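Local structure of methyltransferase domain-containing protein (Deinococcus radiodurans, 3M33) at residues 45-48 with 49-52; 125-128 with 129-132; 174-177 with 178-182. The protein is of unknown function but has the fold of a class I methyltransferase domain and may transfer methyl groups. One frame throughout, in Å; residues are numbered along the deposited sequence.

Interaction 1: 45-48 with 49-52; sequences LLTP and QTRV. With SO4 (sulfate ion), chain J.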
ATOM      1  N   LEU A  45      -1.444   3.909  15.942  1.00 43.24           N
ATOM      2  CA  LEU A  45      -2.330   5.032  15.612  1.00 32.09           C
ATOM      3  C   LEU A  45      -3.840   4.753  15.737  1.00 36.59           C
ATOM      4  O   LEU A  45      -4.650   5.670  15.605  1.00 40.70           O
ATOM      5  CB  LEU A  45      -2.044   5.504  14.191  1.00 34.95           C
ATOM      6  CG  LEU A  45      -0.711   6.240  14.002  1.00 40.42           C
ATOM      7  CD1 LEU A  45      -0.235   6.060  12.567  1.00 37.67           C
ATOM      8  CD2 LEU A  45      -0.853   7.721  14.357  1.00 36.10           C
ATOM      9  N   LEU A  46      -4.228   3.505  15.966  1.00 34.28           N
ATOM     10  CA  LEU A  46      -5.656   3.164  15.959  1.00 34.62           C
ATOM     11  C   LEU A  46      -6.242   3.126  17.371  1.00 35.48           C
ATOM     12  O   LEU A  46      -5.710   2.451  18.245  1.00 34.54           O
ATOM     13  CB  LEU A  46      -5.881   1.809  15.273  1.00 34.68           C
ATOM     14  CG  LEU A  46      -5.493   1.773  13.787  1.00 35.42           C
ATOM     15  CD1 LEU A  46      -5.561   0.378  13.231  1.00 32.80           C
ATOM     16  CD2 LEU A  46      -6.403   2.698  13.015  1.00 28.60           C
ATOM     17  N   THR A  47      -7.340   3.843  17.583  1.00 37.05           N
ATOM     18  CA  THR A  47      -8.068   3.771  18.847  1.00 38.08           C
ATOM     19  C   THR A  47      -9.549   3.604  18.536  1.00 34.16           C
ATOM     20  O   THR A  47      -9.963   3.853  17.405  1.00 38.77           O
ATOM     21  CB  THR A  47      -7.894   5.059  19.676  1.00 40.81           C
ATOM     22  OG1 THR A  47      -8.740   6.091  19.145  1.00 36.85           O
ATOM     23  CG2 THR A  47      -6.441   5.509  19.658  1.00 39.49           C
ATOM     24  N   PRO A  48     -10.357   3.203  19.536  1.00 37.44           N
ATOM     25  CA  PRO A  48     -11.798   3.022  19.301  1.00 40.45           C
ATOM     26  C   PRO A  48     -12.506   4.339  18.985  1.00 42.87           C
ATOM     27  O   PRO A  48     -13.701   4.320  18.734  1.00 46.08           O
ATOM     28  CB  PRO A  48     -12.315   2.457  20.633  1.00 41.31           C
ATOM     29  CG  PRO A  48     -11.106   1.977  21.365  1.00 47.91           C
ATOM     30  CD  PRO A  48      -9.980   2.862  20.922  1.00 41.92           C
ATOM     31  N   GLN A  49     -11.788   5.460  19.004  1.00 38.07           N
ATOM     32  CA  GLN A  49     -12.358   6.730  18.562  1.00 38.78           C
ATOM     33  C   GLN A  49     -11.896   7.135  17.153  1.00 42.41           C
ATOM     34  O   GLN A  49     -12.386   8.106  16.603  1.00 46.42           O
ATOM     35  CB  GLN A  49     -12.006   7.850  19.553  1.00 47.41           C
ATOM     36  CG  GLN A  49     -12.644   7.706  20.959  1.00 57.44           C
ATOM     37  CD  GLN A  49     -12.024   6.594  21.825  1.00 62.64           C
ATOM     38  OE1 GLN A  49     -10.811   6.360  21.797  1.00 63.90           O
ATOM     39  NE2 GLN A  49     -12.866   5.922  22.614  1.00 60.67           N
ATOM     40  N   THR A  50     -10.944   6.412  16.570  1.00 40.12           N
ATOM     41  CA  THR A  50     -10.348   6.838  15.290  1.00 39.14           C
ATOM     42  C   THR A  50     -11.230   6.574  14.070  1.00 34.28           C
ATOM     43  O   THR A  50     -11.672   5.447  13.861  1.00 39.80           O
ATOM     44  CB  THR A  50      -9.011   6.123  15.041  1.00 36.51           C
ATOM     45  OG1 THR A  50      -8.139   6.334  16.161  1.00 37.03           O
ATOM     46  CG2 THR A  50      -8.364   6.637  13.773  1.00 36.90           C
ATOM     47  N   ARG A  51     -11.464   7.612  13.268  1.00 35.11           N
ATOM     48  CA  ARG A  51     -12.119   7.476  11.968  1.00 38.29           C
ATOM     49  C   ARG A  51     -11.068   7.346  10.873  1.00 36.27           C
ATOM     50  O   ARG A  51     -10.274   8.264  10.646  1.00 37.79           O
ATOM     51  CB  ARG A  51     -12.995   8.694  11.657  1.00 37.63           C
ATOM     52  CG  ARG A  51     -13.688   9.307  12.868  1.00 56.93           C
ATOM     53  CD  ARG A  51     -14.996   8.645  13.176  1.00 69.00           C
ATOM     54  NE  ARG A  51     -16.069   9.052  12.273  1.00 83.46           N
ATOM     55  CZ  ARG A  51     -17.322   8.608  12.366  1.00 89.92           C
ATOM     56  NH1 ARG A  51     -17.653   7.748  13.327  1.00 82.54           N
ATOM     57  NH2 ARG A  51     -18.244   9.021  11.505  1.00 94.86           N
ATOM     58  N   VAL A  52     -11.083   6.218  10.178  1.00 34.19           N
ATOM     59  CA  VAL A  52     -10.048   5.912   9.207  1.00 32.56           C
ATOM     60  C   VAL A  52     -10.575   5.980   7.777  1.00 32.02           C
ATOM     61  O   VAL A  52     -11.695   5.558   7.496  1.00 36.43           O
ATOM     62  CB  VAL A  52      -9.456   4.521   9.457  1.00 33.65           C
ATOM     63  CG1 VAL A  52      -8.296   4.251   8.486  1.00 31.37           C
ATOM     64  CG2 VAL A  52      -8.984   4.404  10.896  1.00 32.03           C
TER
HETATM   65  S   SO4 J 231     -10.750  10.960  14.653  0.70 67.96           S
HETATM   66  O1  SO4 J 231      -9.544  10.639  15.429  0.70 73.54           O
HETATM   67  O2  SO4 J 231     -11.918  11.008  15.538  0.70 80.49           O
HETATM   68  O3  SO4 J 231     -10.593  12.266  14.006  0.70 70.75           O
HETATM   69  O4  SO4 J 231     -10.959   9.919  13.670  0.70 45.13           O

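Interaction 2: 125-128 with 129-132; sequences ILRL and PELA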
ATOM      1  N   ILE A 125      -3.181  12.564  -1.192  1.00 39.79           N
ATOM      2  CA  ILE A 125      -2.493  13.563  -0.375  1.00 32.72           C
ATOM      3  C   ILE A 125      -3.027  14.953  -0.698  1.00 39.20           C
ATOM      4  O   ILE A 125      -3.230  15.777   0.184  1.00 43.53           O
ATOM      5  CB  ILE A 125      -0.960  13.509  -0.596  1.00 37.61           C
ATOM      6  CG1 ILE A 125      -0.383  12.226   0.017  1.00 40.35           C
ATOM      7  CG2 ILE A 125      -0.268  14.729   0.034  1.00 37.41           C
ATOM      8  CD1 ILE A 125       1.068  11.958  -0.357  1.00 36.99           C
ATOM      9  N   LEU A 126      -3.290  15.196  -1.974  1.00 40.99           N
ATOM     10  CA  LEU A 126      -3.731  16.508  -2.410  1.00 42.48           C
ATOM     11  C   LEU A 126      -5.181  16.783  -2.001  1.00 46.84           C
ATOM     12  O   LEU A 126      -5.626  17.921  -2.043  1.00 47.48           O
ATOM     13  CB  LEU A 126      -3.522  16.659  -3.916  1.00 42.78           C
ATOM     14  CG  LEU A 126      -2.049  16.606  -4.318  1.00 49.77           C
ATOM     15  CD1 LEU A 126      -1.873  16.610  -5.845  1.00 52.05           C
ATOM     16  CD2 LEU A 126      -1.301  17.773  -3.678  1.00 51.79           C
ATOM     17  N   ARG A 127      -5.905  15.750  -1.570  1.00 41.70           N
ATOM     18  CA  ARG A 127      -7.261  15.949  -1.051  1.00 39.10           C
ATOM     19  C   ARG A 127      -7.307  16.029   0.483  1.00 46.84           C
ATOM     20  O   ARG A 127      -8.393  16.144   1.076  1.00 48.72           O
ATOM     21  CB  ARG A 127      -8.197  14.833  -1.537  1.00 43.98           C
ATOM     22  CG  ARG A 127      -8.064  14.498  -3.016  1.00 42.89           C
ATOM     23  CD  ARG A 127      -8.386  15.724  -3.877  1.00 50.61           C
ATOM     24  NE  ARG A 127      -9.782  16.129  -3.721  1.00 54.84           N
ATOM     25  CZ  ARG A 127     -10.783  15.605  -4.422  1.00 54.60           C
ATOM     26  NH1 ARG A 127     -10.529  14.675  -5.336  1.00 50.92           N
ATOM     27  NH2 ARG A 127     -12.031  16.021  -4.225  1.00 49.44           N
ATOM     28  N   LEU A 128      -6.144  15.976   1.134  1.00 41.25           N
ATOM     29  CA  LEU A 128      -6.110  16.003   2.609  1.00 39.54           C
ATOM     30  C   LEU A 128      -6.850  17.197   3.241  1.00 43.72           C
ATOM     31  O   LEU A 128      -7.536  17.039   4.255  1.00 43.42           O
ATOM     32  CB  LEU A 128      -4.672  15.872   3.149  1.00 37.97           C
ATOM     33  CG  LEU A 128      -4.082  14.463   3.041  1.00 39.36           C
ATOM     34  CD1 LEU A 128      -2.612  14.419   3.434  1.00 39.23           C
ATOM     35  CD2 LEU A 128      -4.895  13.510   3.882  1.00 36.78           C
ATOM     36  N   PRO A 129      -6.718  18.397   2.646  1.00 39.44           N
ATOM     37  CA  PRO A 129      -7.492  19.525   3.175  1.00 43.20           C
ATOM     38  C   PRO A 129      -8.998  19.244   3.203  1.00 45.83           C
ATOM     39  O   PRO A 129      -9.690  19.766   4.073  1.00 48.56           O
ATOM     40  CB  PRO A 129      -7.181  20.664   2.192  1.00 46.39           C
ATOM     41  CG  PRO A 129      -5.816  20.319   1.638  1.00 44.47           C
ATOM     42  CD  PRO A 129      -5.837  18.794   1.533  1.00 36.63           C
ATOM     43  N   GLU A 130      -9.506  18.431   2.284  1.00 51.76           N
ATOM     44  CA  GLU A 130     -10.942  18.110   2.294  1.00 55.38           C
ATOM     45  C   GLU A 130     -11.286  16.893   3.164  1.00 54.82           C
ATOM     46  O   GLU A 130     -12.449  16.694   3.525  1.00 53.91           O
ATOM     47  CB  GLU A 130     -11.455  17.866   0.876  1.00 54.54           C
ATOM     48  CG  GLU A 130     -11.052  18.943  -0.114  1.00 65.38           C
ATOM     49  CD  GLU A 130     -11.093  18.454  -1.553  1.00 70.19           C
ATOM     50  OE1 GLU A 130     -10.041  18.529  -2.233  1.00 62.73           O
ATOM     51  OE2 GLU A 130     -12.173  17.989  -1.992  1.00 67.96           O
ATOM     52  N   LEU A 131     -10.282  16.088   3.502  1.00 43.21           N
ATOM     53  CA  LEU A 131     -10.537  14.789   4.123  1.00 44.16           C
ATOM     54  C   LEU A 131     -10.182  14.728   5.604  1.00 48.67           C
ATOM     55  O   LEU A 131     -10.785  13.964   6.356  1.00 52.84           O
ATOM     56  CB  LEU A 131      -9.775  13.687   3.380  1.00 42.95           C
ATOM     57  CG  LEU A 131     -10.205  13.407   1.947  1.00 44.59           C
ATOM     58  CD1 LEU A 131      -9.270  12.417   1.326  1.00 38.43           C
ATOM     59  CD2 LEU A 131     -11.626  12.878   1.931  1.00 45.27           C
ATOM     60  N   ALA A 132      -9.205  15.529   6.019  1.00 42.66           N
ATOM     61  CA  ALA A 132      -8.624  15.393   7.353  1.00 46.60           C
ATOM     62  C   ALA A 132      -9.246  16.274   8.430  1.00 43.58           C
ATOM     63  O   ALA A 132      -9.438  17.472   8.238  1.00 47.28           O
ATOM     64  CB  ALA A 132      -7.107  15.633   7.293  1.00 42.77           C
TER

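Interaction 3: 174-177 with 178-182; sequences PTWE and DWQMR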
ATOM      1  N   PRO A 174      13.729 -17.159  -6.557  1.00 42.60           N
ATOM      2  CA  PRO A 174      14.281 -18.526  -6.503  1.00 50.76           C
ATOM      3  C   PRO A 174      14.565 -19.130  -7.874  1.00 50.46           C
ATOM      4  O   PRO A 174      15.415 -20.005  -7.961  1.00 52.27           O
ATOM      5  CB  PRO A 174      13.192 -19.340  -5.776  1.00 43.14           C
ATOM      6  CG  PRO A 174      12.288 -18.313  -5.136  1.00 47.42           C
ATOM      7  CD  PRO A 174      12.365 -17.083  -6.014  1.00 41.05           C
ATOM      8  N   THR A 175      13.885 -18.676  -8.921  1.00 49.30           N
ATOM      9  CA  THR A 175      14.109 -19.243 -10.252  1.00 50.57           C
ATOM     10  C   THR A 175      14.169 -18.194 -11.357  1.00 54.65           C
ATOM     11  O   THR A 175      13.718 -17.050 -11.185  1.00 48.70           O
ATOM     12  CB  THR A 175      13.008 -20.236 -10.632  1.00 54.78           C
ATOM     13  OG1 THR A 175      11.800 -19.513 -10.866  1.00 53.24           O
ATOM     14  CG2 THR A 175      12.784 -21.254  -9.508  1.00 59.55           C
ATOM     15  N   TRP A 176      14.728 -18.604 -12.496  1.00 48.32           N
ATOM     16  CA  TRP A 176      14.820 -17.757 -13.675  1.00 49.26           C
ATOM     17  C   TRP A 176      13.461 -17.171 -14.034  1.00 49.96           C
ATOM     18  O   TRP A 176      13.347 -15.981 -14.338  1.00 55.95           O
ATOM     19  CB  TRP A 176      15.388 -18.557 -14.862  1.00 50.06           C
ATOM     20  CG  TRP A 176      15.159 -17.913 -16.202  1.00 56.04           C
ATOM     21  CD1 TRP A 176      14.403 -18.404 -17.227  1.00 67.02           C
ATOM     22  CD2 TRP A 176      15.693 -16.660 -16.665  1.00 53.45           C
ATOM     23  NE1 TRP A 176      14.436 -17.540 -18.298  1.00 66.29           N
ATOM     24  CE2 TRP A 176      15.222 -16.464 -17.978  1.00 63.46           C
ATOM     25  CE3 TRP A 176      16.524 -15.691 -16.099  1.00 49.70           C
ATOM     26  CZ2 TRP A 176      15.549 -15.333 -18.727  1.00 65.21           C
ATOM     27  CZ3 TRP A 176      16.852 -14.572 -16.844  1.00 50.20           C
ATOM     28  CH2 TRP A 176      16.363 -14.400 -18.142  1.00 58.81           C
ATOM     29  N   GLU A 177      12.424 -18.002 -13.991  1.00 51.23           N
ATOM     30  CA  GLU A 177      11.075 -17.526 -14.297  1.00 49.79           C
ATOM     31  C   GLU A 177      10.679 -16.384 -13.365  1.00 53.26           C
ATOM     32  O   GLU A 177      10.083 -15.384 -13.789  1.00 51.22           O
ATOM     33  CB  GLU A 177      10.056 -18.662 -14.183  1.00 53.90           C
ATOM     34  CG  GLU A 177      10.144 -19.682 -15.300  1.00 68.08           C
ATOM     35  CD  GLU A 177      11.421 -20.498 -15.244  1.00 73.04           C
ATOM     36  OE1 GLU A 177      11.872 -20.844 -14.127  1.00 70.65           O
ATOM     37  OE2 GLU A 177      11.973 -20.791 -16.322  1.00 77.78           O
ATOM     38  N   ASP A 178      11.006 -16.541 -12.086  1.00 43.86           N
ATOM     39  CA  ASP A 178      10.699 -15.512 -11.107  1.00 47.08           C
ATOM     40  C   ASP A 178      11.508 -14.240 -11.370  1.00 47.03           C
ATOM     41  O   ASP A 178      10.988 -13.128 -11.255  1.00 42.03           O
ATOM     42  CB  ASP A 178      10.961 -16.036  -9.698  1.00 48.59           C
ATOM     43  CG  ASP A 178       9.970 -17.102  -9.291  1.00 53.55           C
ATOM     44  OD1 ASP A 178       8.753 -16.813  -9.325  1.00 50.51           O
ATOM     45  OD2 ASP A 178      10.406 -18.221  -8.944  1.00 49.88           O
ATOM     46  N   TRP A 179      12.778 -14.407 -11.734  1.00 40.31           N
ATOM     47  CA  TRP A 179      13.621 -13.264 -12.057  1.00 39.96           C
ATOM     48  C   TRP A 179      13.056 -12.493 -13.235  1.00 46.31           C
ATOM     49  O   TRP A 179      13.036 -11.260 -13.221  1.00 46.42           O
ATOM     50  CB  TRP A 179      15.052 -13.703 -12.361  1.00 39.90           C
ATOM     51  CG  TRP A 179      15.992 -12.546 -12.508  1.00 43.13           C
ATOM     52  CD1 TRP A 179      16.730 -12.226 -13.610  1.00 50.66           C
ATOM     53  CD2 TRP A 179      16.280 -11.542 -11.527  1.00 42.06           C
ATOM     54  NE1 TRP A 179      17.471 -11.097 -13.369  1.00 52.97           N
ATOM     55  CE2 TRP A 179      17.213 -10.656 -12.099  1.00 46.48           C
ATOM     56  CE3 TRP A 179      15.847 -11.313 -10.212  1.00 42.20           C
ATOM     57  CZ2 TRP A 179      17.723  -9.556 -11.407  1.00 53.52           C
ATOM     58  CZ3 TRP A 179      16.353 -10.222  -9.527  1.00 44.23           C
ATOM     59  CH2 TRP A 179      17.284  -9.358 -10.122  1.00 44.37           C
ATOM     60  N   GLN A 180      12.597 -13.235 -14.245  1.00 52.37           N
ATOM     61  CA  GLN A 180      11.992 -12.669 -15.456  1.00 51.77           C
ATOM     62  C   GLN A 180      10.753 -11.877 -15.131  1.00 51.12           C
ATOM     63  O   GLN A 180      10.553 -10.781 -15.651  1.00 55.55           O
ATOM     64  CB  GLN A 180      11.524 -13.771 -16.411  1.00 62.18           C
ATOM     65  CG  GLN A 180      12.583 -14.514 -17.167  1.00 71.66           C
ATOM     66  CD  GLN A 180      11.969 -15.392 -18.242  1.00 83.29           C
ATOM     67  OE1 GLN A 180      12.659 -15.863 -19.140  1.00 91.13           O
ATOM     68  NE2 GLN A 180      10.658 -15.600 -18.163  1.00 80.68           N
HETATM   69  N   MSE A 181       9.889 -12.476 -14.313  1.00 46.01           N
HETATM   70  CA  MSE A 181       8.641 -11.842 -13.923  1.00 49.79           C
HETATM   71  C   MSE A 181       8.895 -10.534 -13.171  1.00 44.36           C
HETATM   72  O   MSE A 181       8.201  -9.549 -13.387  1.00 44.78           O
HETATM   73  CB  MSE A 181       7.798 -12.794 -13.081  1.00 54.68           C
HETATM   74  CG  MSE A 181       6.388 -12.301 -12.839  1.00 64.75           C
HETATM   75 SE   MSE A 181       5.372 -13.587 -11.805  0.61 66.47          SE
HETATM   76  CE  MSE A 181       5.909 -15.222 -12.748  1.00 60.05           C
ATOM     77  N   ARG A 182       9.899 -10.520 -12.296  1.00 40.60           N
ATOM     78  CA  ARG A 182      10.295  -9.275 -11.640  1.00 43.62           C
ATOM     79  C   ARG A 182      10.747  -8.230 -12.656  1.00 43.46           C
ATOM     80  O   ARG A 182      10.385  -7.057 -12.557  1.00 49.72           O
ATOM     81  CB  ARG A 182      11.415  -9.515 -10.627  1.00 41.56           C
ATOM     82  CG  ARG A 182      12.003  -8.220 -10.074  1.00 40.13           C
ATOM     83  CD  ARG A 182      13.049  -8.494  -8.996  1.00 42.49           C
ATOM     84  NE  ARG A 182      13.569  -7.257  -8.417  1.00 41.42           N
ATOM     85  CZ  ARG A 182      14.554  -6.542  -8.954  1.00 44.16           C
ATOM     86  NH1 ARG A 182      15.123  -6.930 -10.090  1.00 48.02           N
ATOM     87  NH2 ARG A 182      14.974  -5.437  -8.358  1.00 44.15           N
TER

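Interaction 1: 45-48 with 49-52
Thr47 and Thr50 hold the two ends of a type I beta turn that joins the end of helix 36-45 to strand 51-55. Three hydrogen bonds hold it: one from the backbone and two to hydroxyls. The backbone bond of the turn runs from Thr50 N to Thr47 O at 2.9 Å. A second bond crosses the same pair in the other sense, from Thr47 N to Thr50 OG1 at 3.0 Å. Thr50 OG1 stands beside its own backbone N, with chi1 -55°, and this turns it back to the start of the turn. The third bond runs from Gln49 N to Thr47 OG1 at 3.1 Å and makes an ST turn inside the beta turn. It uses a hydroxyl set between the backbone N and the carbonyl carbon of Thr47, with chi1 78°. The two threonine side chains cross at about a right angle.

The apolar contact across the turn is Leu46 on the buried Val52. Leu46 CD2 meets Val52 CG2 at 3.7 Å, and these two side chains also cross nearly at right angles. Both rest on Trp73 of the neighbouring strand. At the tip of the turn, Gln49 is bent at chi2 and folds back beside the ring of Pro48, with OE1 3.7 Å from Pro48 CD.

A sulfate ion, probably from the crystallisation liquor, sits beside the strand start. Arg51 N donates to its O4, but the modelled distance is very short and its exact value is doubtful. Strand 51-55 lies inside the sheet and leads toward a glycine-rich turn, consistent with the first strand of a Rossmann-like methyltransferase.

Each threonine hydroxyl accepts a backbone N-H across the turn. Thr47 N and Gln49 N are thereby satisfied, and the rotation of both threonine side chains is limited.

Interaction 2: 125-128 with 129-132
Arg127 and Glu130 face each other three residues apart, at the start of the short helix 128-131. The arginine starts with CB, which touches Leu131 CD1 at 3.9 Å. CG stands beside the backbone N, with chi1 -45°. The chain then bends at chi2 and chi3, which brings the guanidinium group back alongside the helix. CD passes Glu130 OE1 at 3.6 Å. NE donates to the same Glu130 OE1 at 2.8 Å, and NH2 donates to Glu130 OE2 at 3.0 Å. The grip is side-on, with one nitrogen for each carboxylate oxygen. Both oxygens lie close to the guanidinium plane. The two flat groups are nevertheless turned 34° apart, and OE1 is met from above the carboxylate plane, whereas OE2 is met on its syn side. NH1 points to another partner, the carbonyl oxygen of Gly102.

A backbone bond joins the same two residues: Glu130 N donates to Arg127 O at 2.8 Å. Leu128 O accepts twice, from Leu131 N and, at 2.9 Å, from Ala132 N. The second of these bonds lies in the carbonyl plane and reaches the residue where the chain leaves the helix. Pro129 CD lies 3.5 Å from Leu128 CB, as neighbours in the chain.

The other side of the segment is buried. Ile125 and Leu128 pack on Leu154 of helix 149-156 and on Phe138 of strand 136-142. This places the short helix on the sheet, in the crossover from strand 112-118 to strand 136-142.

Two hydrogen bonds to one carboxylate limit the rotation of both groups. The pair would neutralise its own charge at the surface, and the bond to Gly102 ties the arginine to the loop before strand 112-118.

Interaction 3: 174-177 with 178-182
Thr175 OG1 gives its proton to Asp178 OD2 at 2.7 Å and meets the carboxylate from above its plane. The same hydroxyl oxygen accepts a weak bond from Asp178 N at 3.3 Å. Thr175 is at the N-cap position of helix 176-186, and this weak bond is its capping bond. Its hydroxyl sits between the backbone N and the carbonyl carbon, with chi1 70°, which turns it to the first turn of the helix. The other carboxylate oxygen, OD1, accepts from the backbone N of Ala26, so Asp178 also links the helix start to the N-terminal part of the chain.

Backbone bonds of the regular i to i+4 pattern follow. Trp179 N donates to Thr175 O, Gln180 N to Trp176 O at 2.8 Å, and Met181 N, of a selenomethionine, to Glu177 O. Helix 176-186 belongs to the segment between strand 160-173 and strand 204-216, the antiparallel pair next to strand 136-142 in the methyltransferase-like sheet.

Packing begins with Gln180. Its CG lies over one face of the Trp176 indole, 3.6 Å from the centroid of the six-membered ring and 22° off the normal, a CH-pi contact. Arg192 makes a cation-pi contact with the same indole. Trp176 CZ3 comes in near the plane of the Trp179 ring, at its edge, 4.0 Å from Trp179 CD1. Trp179 extends away from the helix start to pack on Ala173, Met204 and Tyr206. Before the cap, Pro174 CD lies 3.7 Å from Asp178 OD2.

In the fold
Along the chain the contacts come in series, 1, then 2, then 3. Interactions 1 and 2 are neighbours, with centres 18 Å apart and nearest atoms about 7 Å apart. Both reach strand 112-118 near its start by backbone hydrogen bonds, Arg51 to Gly113 and Leu114, and Leu131 to Phe112. Interaction 1 opens central strand 51-55, and interaction 2 lies in the crossover to strand 136-142. Interaction 3 is on the opposite side of the chain's centre, its centre about 40 Å from that of interaction 1 and 39 Å from that of interaction 2. It lies in the connection between strands 160-173 and 204-216. The first two belong to the Rossmann-like core, the third probably to a helical addition.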